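Local coordinates for NOL1/NOP2/sun family protein (Enterococcus faecium, PDB 3M4X), which probably transfers a methyl group from S-adenosylmethionine to cytosine in ribosomal RNA, at residues Gly34-Gly39 with Met190-Pro195; Gly39-Pro44 with Tyr88-Ser93. All blocks are in the same frame, centred on the assembly; numbering follows the deposited sequence.

Contact 1: Gly34-Gly39 with Met190-Pro195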
ATOM      1  N   GLY A  34       6.960 -23.529  14.168  1.00 48.37           N
ATOM      2  CA  GLY A  34       5.731 -23.107  13.534  1.00 51.58           C
ATOM      3  C   GLY A  34       5.894 -22.767  12.071  1.00 51.86           C
ATOM      4  O   GLY A  34       7.008 -22.646  11.570  1.00 48.45           O
ATOM      5  N   SER A  35       4.770 -22.606  11.387  1.00 56.83           N
ATOM      6  CA  SER A  35       4.777 -22.271   9.967  1.00 66.09           C
ATOM      7  C   SER A  35       4.560 -20.789   9.715  1.00 52.73           C
ATOM      8  O   SER A  35       3.655 -20.194  10.287  1.00 51.38           O
ATOM      9  CB  SER A  35       3.639 -22.997   9.287  1.00 76.88           C
ATOM     10  OG  SER A  35       2.488 -22.971  10.119  1.00 85.04           O
ATOM     11  N   VAL A  36       5.360 -20.212   8.826  1.00 52.23           N
ATOM     12  CA  VAL A  36       5.099 -18.849   8.353  1.00 55.35           C
ATOM     13  C   VAL A  36       3.761 -18.780   7.618  1.00 53.33           C
ATOM     14  O   VAL A  36       3.523 -19.529   6.674  1.00 45.99           O
ATOM     15  CB  VAL A  36       6.198 -18.358   7.402  1.00 56.81           C
ATOM     16  CG1 VAL A  36       5.743 -17.110   6.654  1.00 52.47           C
ATOM     17  CG2 VAL A  36       7.479 -18.103   8.164  1.00 55.24           C
ATOM     18  N   LYS A  37       2.897 -17.875   8.066  1.00 60.56           N
ATOM     19  CA  LYS A  37       1.566 -17.704   7.492  1.00 58.05           C
ATOM     20  C   LYS A  37       1.632 -16.887   6.205  1.00 54.65           C
ATOM     21  O   LYS A  37       2.399 -15.928   6.099  1.00 50.04           O
ATOM     22  CB  LYS A  37       0.643 -16.999   8.491  1.00 59.34           C
ATOM     23  CG  LYS A  37       0.720 -17.523   9.919  1.00 62.73           C
ATOM     24  CD  LYS A  37       0.355 -18.994  10.004  1.00 66.96           C
ATOM     25  CE  LYS A  37       0.203 -19.414  11.455  1.00 70.36           C
ATOM     26  NZ  LYS A  37       0.239 -20.885  11.634  1.00 64.46           N
ATOM     27  N   LYS A  38       0.818 -17.260   5.226  1.00 55.31           N
ATOM     28  CA  LYS A  38       0.824 -16.568   3.947  1.00 49.94           C
ATOM     29  C   LYS A  38      -0.588 -16.125   3.573  1.00 46.12           C
ATOM     30  O   LYS A  38      -1.563 -16.843   3.828  1.00 41.28           O
ATOM     31  CB  LYS A  38       1.438 -17.466   2.876  1.00 52.68           C
ATOM     32  CG  LYS A  38       2.847 -17.938   3.234  1.00 62.11           C
ATOM     33  CD  LYS A  38       3.331 -19.116   2.372  1.00 70.23           C
ATOM     34  CE  LYS A  38       2.880 -20.467   2.931  1.00 77.59           C
ATOM     35  NZ  LYS A  38       3.263 -21.636   2.065  1.00 78.34           N
ATOM     36  N   GLY A  39      -0.696 -14.935   2.984  1.00 40.11           N
ATOM     37  CA  GLY A  39      -1.994 -14.372   2.650  1.00 32.98           C
ATOM     38  C   GLY A  39      -1.941 -13.381   1.509  1.00 35.45           C
ATOM     39  O   GLY A  39      -0.872 -12.992   1.049  1.00 38.91           O
HETATM   40  N   MSE A 190       9.937 -11.065  12.294  1.00 46.71           N
HETATM   41  CA  MSE A 190      10.401 -11.555  10.996  1.00 45.13           C
HETATM   42  C   MSE A 190      11.343 -12.762  11.132  1.00 49.85           C
HETATM   43  O   MSE A 190      11.869 -13.260  10.131  1.00 55.24           O
HETATM   44  CB  MSE A 190      11.101 -10.438  10.212  1.00 45.06           C
HETATM   45  CG  MSE A 190      10.203  -9.268   9.794  1.00 51.56           C
HETATM   46 SE   MSE A 190       8.704  -9.794   8.624  1.00 85.99          SE
HETATM   47  CE  MSE A 190       7.255  -9.730   9.944  1.00142.67           C
ATOM     48  N   PHE A 191      11.551 -13.232  12.359  1.00 47.67           N
ATOM     49  CA  PHE A 191      12.445 -14.373  12.607  1.00 51.66           C
ATOM     50  C   PHE A 191      12.098 -15.648  11.805  1.00 55.96           C
ATOM     51  O   PHE A 191      12.977 -16.250  11.178  1.00 55.56           O
ATOM     52  CB  PHE A 191      12.507 -14.698  14.101  1.00 48.70           C
ATOM     53  CG  PHE A 191      13.400 -13.787  14.889  1.00 45.68           C
ATOM     54  CD1 PHE A 191      14.013 -12.697  14.292  1.00 47.09           C
ATOM     55  CD2 PHE A 191      13.619 -14.016  16.238  1.00 40.81           C
ATOM     56  CE1 PHE A 191      14.837 -11.848  15.023  1.00 41.10           C
ATOM     57  CE2 PHE A 191      14.440 -13.174  16.971  1.00 45.42           C
ATOM     58  CZ  PHE A 191      15.048 -12.090  16.361  1.00 42.94           C
ATOM     59  N   ARG A 192      10.832 -16.065  11.851  1.00 53.18           N
ATOM     60  CA  ARG A 192      10.375 -17.228  11.097  1.00 55.37           C
ATOM     61  C   ARG A 192      10.534 -17.020   9.595  1.00 57.84           C
ATOM     62  O   ARG A 192      10.988 -17.909   8.877  1.00 58.81           O
ATOM     63  CB  ARG A 192       8.901 -17.521  11.386  1.00 58.04           C
ATOM     64  CG  ARG A 192       8.611 -18.157  12.735  1.00 56.36           C
ATOM     65  CD  ARG A 192       7.403 -19.102  12.659  1.00 50.02           C
ATOM     66  NE  ARG A 192       6.123 -18.417  12.440  1.00 48.51           N
ATOM     67  CZ  ARG A 192       5.025 -18.664  13.154  1.00 49.64           C
ATOM     68  NH1 ARG A 192       5.058 -19.573  14.133  1.00 43.01           N
ATOM     69  NH2 ARG A 192       3.896 -18.007  12.905  1.00 44.78           N
ATOM     70  N   LYS A 193      10.156 -15.834   9.131  1.00 62.01           N
ATOM     71  CA  LYS A 193      10.083 -15.535   7.701  1.00 65.96           C
ATOM     72  C   LYS A 193      11.454 -15.247   7.091  1.00 72.22           C
ATOM     73  O   LYS A 193      11.798 -15.793   6.045  1.00 71.04           O
ATOM     74  CB  LYS A 193       9.131 -14.356   7.453  1.00 62.65           C
ATOM     75  CG  LYS A 193       8.482 -14.345   6.076  1.00 66.93           C
ATOM     76  CD  LYS A 193       7.589 -13.111   5.875  1.00 66.22           C
ATOM     77  CE  LYS A 193       6.771 -13.212   4.587  1.00 70.62           C
ATOM     78  NZ  LYS A 193       6.101 -11.929   4.238  1.00 73.41           N
ATOM     79  N   ASP A 194      12.242 -14.398   7.743  1.00 76.19           N
ATOM     80  CA  ASP A 194      13.549 -14.039   7.203  1.00 76.45           C
ATOM     81  C   ASP A 194      14.698 -14.389   8.146  1.00 79.48           C
ATOM     82  O   ASP A 194      14.953 -13.673   9.107  1.00 82.30           O
ATOM     83  CB  ASP A 194      13.591 -12.554   6.852  1.00 70.59           C
ATOM     84  CG  ASP A 194      14.910 -12.144   6.243  1.00 68.34           C
ATOM     85  OD1 ASP A 194      15.750 -13.039   5.991  1.00 70.41           O
ATOM     86  OD2 ASP A 194      15.106 -10.930   6.023  1.00 60.76           O
ATOM     87  N   PRO A 195      15.402 -15.493   7.858  1.00 79.54           N
ATOM     88  CA  PRO A 195      16.533 -15.972   8.665  1.00 82.90           C
ATOM     89  C   PRO A 195      17.678 -14.963   8.781  1.00 83.61           C
ATOM     90  O   PRO A 195      18.511 -15.088   9.679  1.00 82.67           O
ATOM     91  CB  PRO A 195      16.995 -17.220   7.911  1.00 84.02           C
ATOM     92  CG  PRO A 195      15.764 -17.688   7.189  1.00 80.63           C
ATOM     93  CD  PRO A 195      15.056 -16.436   6.782  1.00 77.01           C
TER
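Val36 and Arg192 meet where the linker between helix 24-33 and strand 39-41, part of the N-terminal domain of this RsmF-like enzyme, runs past a loop of its Rossmann-like methyltransferase domain. That loop joins strand 176-182 to helix 195-200, and through Phe191-Lys193 its backbone makes a short helical turn, closed by a hydrogen bond from Asp194 N to Met190 O. The tight part is van der Waals packing: the two side chains slide past each other in opposite directions, and Val36 CG2 rests 3.5 Å from Arg192 C and 3.6 Å from Arg192 CB. CG2 lies beside the backbone N of Val36, while CG1, anti to that N (chi1 166°), reaches Lys193 CG at 3.9 Å.

Farther out, the bent Arg192 chain carries its guanidinium across Gly34 and Ser35. Ser35 O lies over one face of the group, displaced toward the rim; its nearest nitrogen, Arg192 NH2, is 3.4 Å away from Ser35 O but at too poor an angle for a hydrogen bond. The polar grip comes from elsewhere. NH1 donates to Ala30 O at the C-terminal end of helix 24-33, whose dipole would probably suit a positive charge, and NH2 forms a salt bridge with Glu293 OE1, which also accepts Lys37 N. One carboxylate oxygen thus ties both segments together although no hydrogen bond joins them directly.

The looser side belongs to the lysines. Lys193 is exposed and stretches out beyond its CG, crossing Val36 at about a right angle. Lys37 NZ stays 4.8 Å from the like-charged Arg192 NH2 and makes a weak hydrogen bond to Ser35 OG. With no side chain at Gly34, Arg192 NH1 settles 3.6 Å from Gly34 CA.

Contact 2: Gly39-Pro44 with Tyr88-Ser93; sequences GFRWNP and YSQEPS
Phe40 and Ser89 form an antiparallel non-hydrogen-bonded pair whose CA atoms are only 3.8 Å apart, next to the hydrogen-bonded pair Arg41-Tyr88, closed by Arg41 N to Tyr88 O and Tyr88 N to Arg41 O. Beyond the close pair, Gln90 N donates to Gly39 O at 2.9 Å, from above the carbonyl plane, just past the end of strand 88-89. Gly39 also brings its N to 3.7 Å from Pro92 CD, a packing contact with the proline ring.

Arg41 and Gln90 carry the side-chain part. The arginine is bent at chi3 (-75°), which turns NE toward the amide, and Gln90 runs fully extended to meet it. Gln90 OE1 sits at the guanidinium edge, in its plane, and accepts a hydrogen bond from Arg41 NE, 2.7 Å from Gln90 OE1, with an N-H...O angle of 155° and the donor nearly along the C=O axis. The amide itself is turned steeply, its plane 73° from that of the guanidinium. Because Gln90 NE2 donates to Gln122 OE1, the amide is held at both polar atoms and its oxygen is kept facing the arginine. Tyr88 CB lies over one face of the guanidinium. On the opposite face of the sheet, Phe40 CB approaches Tyr88 O to 3.1 Å, while the phenyl ring leads away from strand 88-89 and stacks on His57.

In this small three-stranded sheet of the N-terminal domain, strand 39-41 is central, with 88-89 along one edge and 70-72 along the other. Its Arg41-Tyr88 face packs on Thr121 of helix 118-127 and on helix 140-153, through Trp153 and Asn149, of the methyltransferase domain.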
ATOM      1  N   GLY A  39      -0.696 -14.935   2.984  1.00 40.11           N
ATOM      2  CA  GLY A  39      -1.994 -14.372   2.650  1.00 32.98           C
ATOM      3  C   GLY A  39      -1.941 -13.381   1.509  1.00 35.45           C
ATOM      4  O   GLY A  39      -0.872 -12.992   1.049  1.00 38.91           O
ATOM      5  N   PHE A  40      -3.115 -12.967   1.055  1.00 34.73           N
ATOM      6  CA  PHE A  40      -3.225 -11.944   0.031  1.00 33.87           C
ATOM      7  C   PHE A  40      -4.597 -11.333   0.141  1.00 32.30           C
ATOM      8  O   PHE A  40      -5.441 -11.849   0.856  1.00 34.35           O
ATOM      9  CB  PHE A  40      -3.011 -12.531  -1.374  1.00 36.87           C
ATOM     10  CG  PHE A  40      -4.064 -13.523  -1.795  1.00 31.39           C
ATOM     11  CD1 PHE A  40      -5.120 -13.132  -2.597  1.00 32.25           C
ATOM     12  CD2 PHE A  40      -3.980 -14.858  -1.405  1.00 37.05           C
ATOM     13  CE1 PHE A  40      -6.084 -14.052  -3.005  1.00 33.61           C
ATOM     14  CE2 PHE A  40      -4.943 -15.787  -1.801  1.00 36.18           C
ATOM     15  CZ  PHE A  40      -5.993 -15.382  -2.599  1.00 37.53           C
ATOM     16  N   ARG A  41      -4.806 -10.225  -0.559  1.00 31.99           N
ATOM     17  CA  ARG A  41      -6.092  -9.536  -0.580  1.00 34.81           C
ATOM     18  C   ARG A  41      -6.615  -9.345  -1.999  1.00 32.45           C
ATOM     19  O   ARG A  41      -5.846  -9.170  -2.947  1.00 26.96           O
ATOM     20  CB  ARG A  41      -5.982  -8.157   0.079  1.00 39.00           C
ATOM     21  CG  ARG A  41      -5.942  -8.162   1.595  1.00 38.86           C
ATOM     22  CD  ARG A  41      -5.811  -6.736   2.127  1.00 39.21           C
ATOM     23  NE  ARG A  41      -4.454  -6.264   1.930  1.00 40.53           N
ATOM     24  CZ  ARG A  41      -4.080  -5.359   1.033  1.00 32.94           C
ATOM     25  NH1 ARG A  41      -4.957  -4.767   0.246  1.00 27.94           N
ATOM     26  NH2 ARG A  41      -2.805  -5.035   0.944  1.00 28.07           N
ATOM     27  N   TRP A  42      -7.936  -9.385  -2.128  1.00 31.22           N
ATOM     28  CA  TRP A  42      -8.583  -8.965  -3.349  1.00 32.38           C
ATOM     29  C   TRP A  42      -8.791  -7.447  -3.320  1.00 33.78           C
ATOM     30  O   TRP A  42      -8.572  -6.786  -2.293  1.00 33.20           O
ATOM     31  CB  TRP A  42      -9.899  -9.738  -3.591  1.00 25.45           C
ATOM     32  CG  TRP A  42     -10.951  -9.567  -2.536  1.00 27.70           C
ATOM     33  CD1 TRP A  42     -11.081 -10.292  -1.378  1.00 31.95           C
ATOM     34  CD2 TRP A  42     -12.029  -8.629  -2.543  1.00 31.23           C
ATOM     35  NE1 TRP A  42     -12.179  -9.859  -0.672  1.00 32.60           N
ATOM     36  CE2 TRP A  42     -12.772  -8.834  -1.361  1.00 32.50           C
ATOM     37  CE3 TRP A  42     -12.448  -7.639  -3.445  1.00 26.21           C
ATOM     38  CZ2 TRP A  42     -13.904  -8.087  -1.052  1.00 35.59           C
ATOM     39  CZ3 TRP A  42     -13.571  -6.898  -3.136  1.00 29.81           C
ATOM     40  CH2 TRP A  42     -14.290  -7.125  -1.951  1.00 33.69           C
ATOM     41  N   ASN A  43      -9.210  -6.905  -4.458  1.00 28.31           N
ATOM     42  CA  ASN A  43      -9.169  -5.477  -4.699  1.00 25.02           C
ATOM     43  C   ASN A  43     -10.545  -4.907  -5.061  1.00 28.86           C
ATOM     44  O   ASN A  43     -11.029  -5.104  -6.176  1.00 32.34           O
ATOM     45  CB  ASN A  43      -8.146  -5.184  -5.806  1.00 27.11           C
ATOM     46  CG  ASN A  43      -7.871  -3.707  -5.960  1.00 23.90           C
ATOM     47  OD1 ASN A  43      -8.552  -2.891  -5.361  1.00 26.41           O
ATOM     48  ND2 ASN A  43      -6.881  -3.358  -6.770  1.00 22.54           N
ATOM     49  N   PRO A  44     -11.179  -4.211  -4.104  1.00 28.54           N
ATOM     50  CA  PRO A  44     -12.500  -3.592  -4.276  1.00 30.07           C
ATOM     51  C   PRO A  44     -12.452  -2.422  -5.254  1.00 34.07           C
ATOM     52  O   PRO A  44     -13.498  -1.952  -5.695  1.00 32.97           O
ATOM     53  CB  PRO A  44     -12.847  -3.061  -2.879  1.00 34.29           C
ATOM     54  CG  PRO A  44     -11.772  -3.572  -1.953  1.00 31.54           C
ATOM     55  CD  PRO A  44     -10.599  -3.964  -2.767  1.00 27.34           C
ATOM     56  N   TYR A  88      -3.066  -8.839  -4.009  1.00 34.95           N
ATOM     57  CA  TYR A  88      -1.863  -8.308  -3.393  1.00 38.13           C
ATOM     58  C   TYR A  88      -1.471  -9.279  -2.291  1.00 38.46           C
ATOM     59  O   TYR A  88      -2.254  -9.524  -1.370  1.00 36.27           O
ATOM     60  CB  TYR A  88      -2.119  -6.919  -2.794  1.00 33.48           C
ATOM     61  CG  TYR A  88      -0.855  -6.133  -2.590  1.00 37.35           C
ATOM     62  CD1 TYR A  88      -0.431  -5.220  -3.545  1.00 39.08           C
ATOM     63  CD2 TYR A  88      -0.063  -6.319  -1.454  1.00 34.39           C
ATOM     64  CE1 TYR A  88       0.735  -4.508  -3.378  1.00 43.91           C
ATOM     65  CE2 TYR A  88       1.109  -5.605  -1.280  1.00 33.97           C
ATOM     66  CZ  TYR A  88       1.502  -4.705  -2.251  1.00 42.51           C
ATOM     67  OH  TYR A  88       2.660  -3.987  -2.105  1.00 52.98           O
ATOM     68  N   SER A  89      -0.284  -9.859  -2.391  1.00 40.12           N
ATOM     69  CA  SER A  89       0.159 -10.766  -1.334  1.00 44.78           C
ATOM     70  C   SER A  89       0.688  -9.968  -0.148  1.00 37.05           C
ATOM     71  O   SER A  89       1.438  -9.011  -0.313  1.00 39.21           O
ATOM     72  CB  SER A  89       1.182 -11.791  -1.840  1.00 52.19           C
ATOM     73  OG  SER A  89       2.324 -11.159  -2.378  1.00 57.87           O
ATOM     74  N   GLN A  90       0.253 -10.362   1.042  1.00 35.15           N
ATOM     75  CA  GLN A  90       0.564  -9.653   2.277  1.00 36.39           C
ATOM     76  C   GLN A  90       0.435 -10.645   3.424  1.00 38.42           C
ATOM     77  O   GLN A  90      -0.532 -11.410   3.477  1.00 37.04           O
ATOM     78  CB  GLN A  90      -0.417  -8.502   2.482  1.00 31.51           C
ATOM     79  CG  GLN A  90      -0.087  -7.636   3.671  1.00 36.23           C
ATOM     80  CD  GLN A  90      -1.084  -6.530   3.895  1.00 37.27           C
ATOM     81  OE1 GLN A  90      -2.233  -6.607   3.451  1.00 36.44           O
ATOM     82  NE2 GLN A  90      -0.656  -5.489   4.594  1.00 30.57           N
ATOM     83  N   GLU A  91       1.402 -10.663   4.336  1.00 40.91           N
ATOM     84  CA  GLU A  91       1.348 -11.651   5.408  1.00 38.89           C
ATOM     85  C   GLU A  91       0.207 -11.299   6.356  1.00 33.23           C
ATOM     86  O   GLU A  91      -0.066 -10.129   6.593  1.00 38.29           O
ATOM     87  CB  GLU A  91       2.691 -11.774   6.124  1.00 48.78           C
ATOM     88  CG  GLU A  91       2.872 -10.866   7.311  1.00 55.68           C
ATOM     89  CD  GLU A  91       2.515 -11.538   8.623  1.00 52.21           C
ATOM     90  OE1 GLU A  91       2.064 -12.711   8.627  1.00 41.19           O
ATOM     91  OE2 GLU A  91       2.695 -10.875   9.655  1.00 59.53           O
ATOM     92  N   PRO A  92      -0.504 -12.319   6.851  1.00 36.26           N
ATOM     93  CA  PRO A  92      -1.745 -12.166   7.622  1.00 37.32           C
ATOM     94  C   PRO A  92      -1.740 -11.200   8.804  1.00 38.04           C
ATOM     95  O   PRO A  92      -2.712 -10.452   8.945  1.00 40.43           O
ATOM     96  CB  PRO A  92      -2.045 -13.597   8.066  1.00 36.51           C
ATOM     97  CG  PRO A  92      -1.572 -14.395   6.897  1.00 33.84           C
ATOM     98  CD  PRO A  92      -0.313 -13.714   6.416  1.00 32.86           C
ATOM     99  N   SER A  93      -0.707 -11.191   9.633  1.00 37.53           N
ATOM    100  CA  SER A  93      -0.721 -10.257  10.752  1.00 34.75           C
ATOM    101  C   SER A  93      -0.437  -8.824  10.301  1.00 32.02           C
ATOM    102  O   SER A  93      -0.912  -7.867  10.909  1.00 32.68           O
ATOM    103  CB  SER A  93       0.216 -10.699  11.889  1.00 36.10           C
ATOM    104  OG  SER A  93       1.562 -10.339  11.650  1.00 41.06           O
TER

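Overall arrangement
The first segments of the two contacts are continuous, sharing Gly39, which ends one and begins strand 39-41 in the other. Their centres lie 15 Å apart, contact 1 at the surface and contact 2 buried nearer the middle of the chain. Pro92 joins them, its CD 3.5 Å from Lys37 O, and Glu91 CB lies 3.9 Å from Lys193 NZ. Glu293 lies beside both, paired with Arg192 and with the backbone N of Lys37, and touched by Glu91. The N-terminal domain meets the methyltransferase domain directly in contact 1, and the Arg41-Tyr88 face of contact 2 packs on helices 118-127 and 140-153.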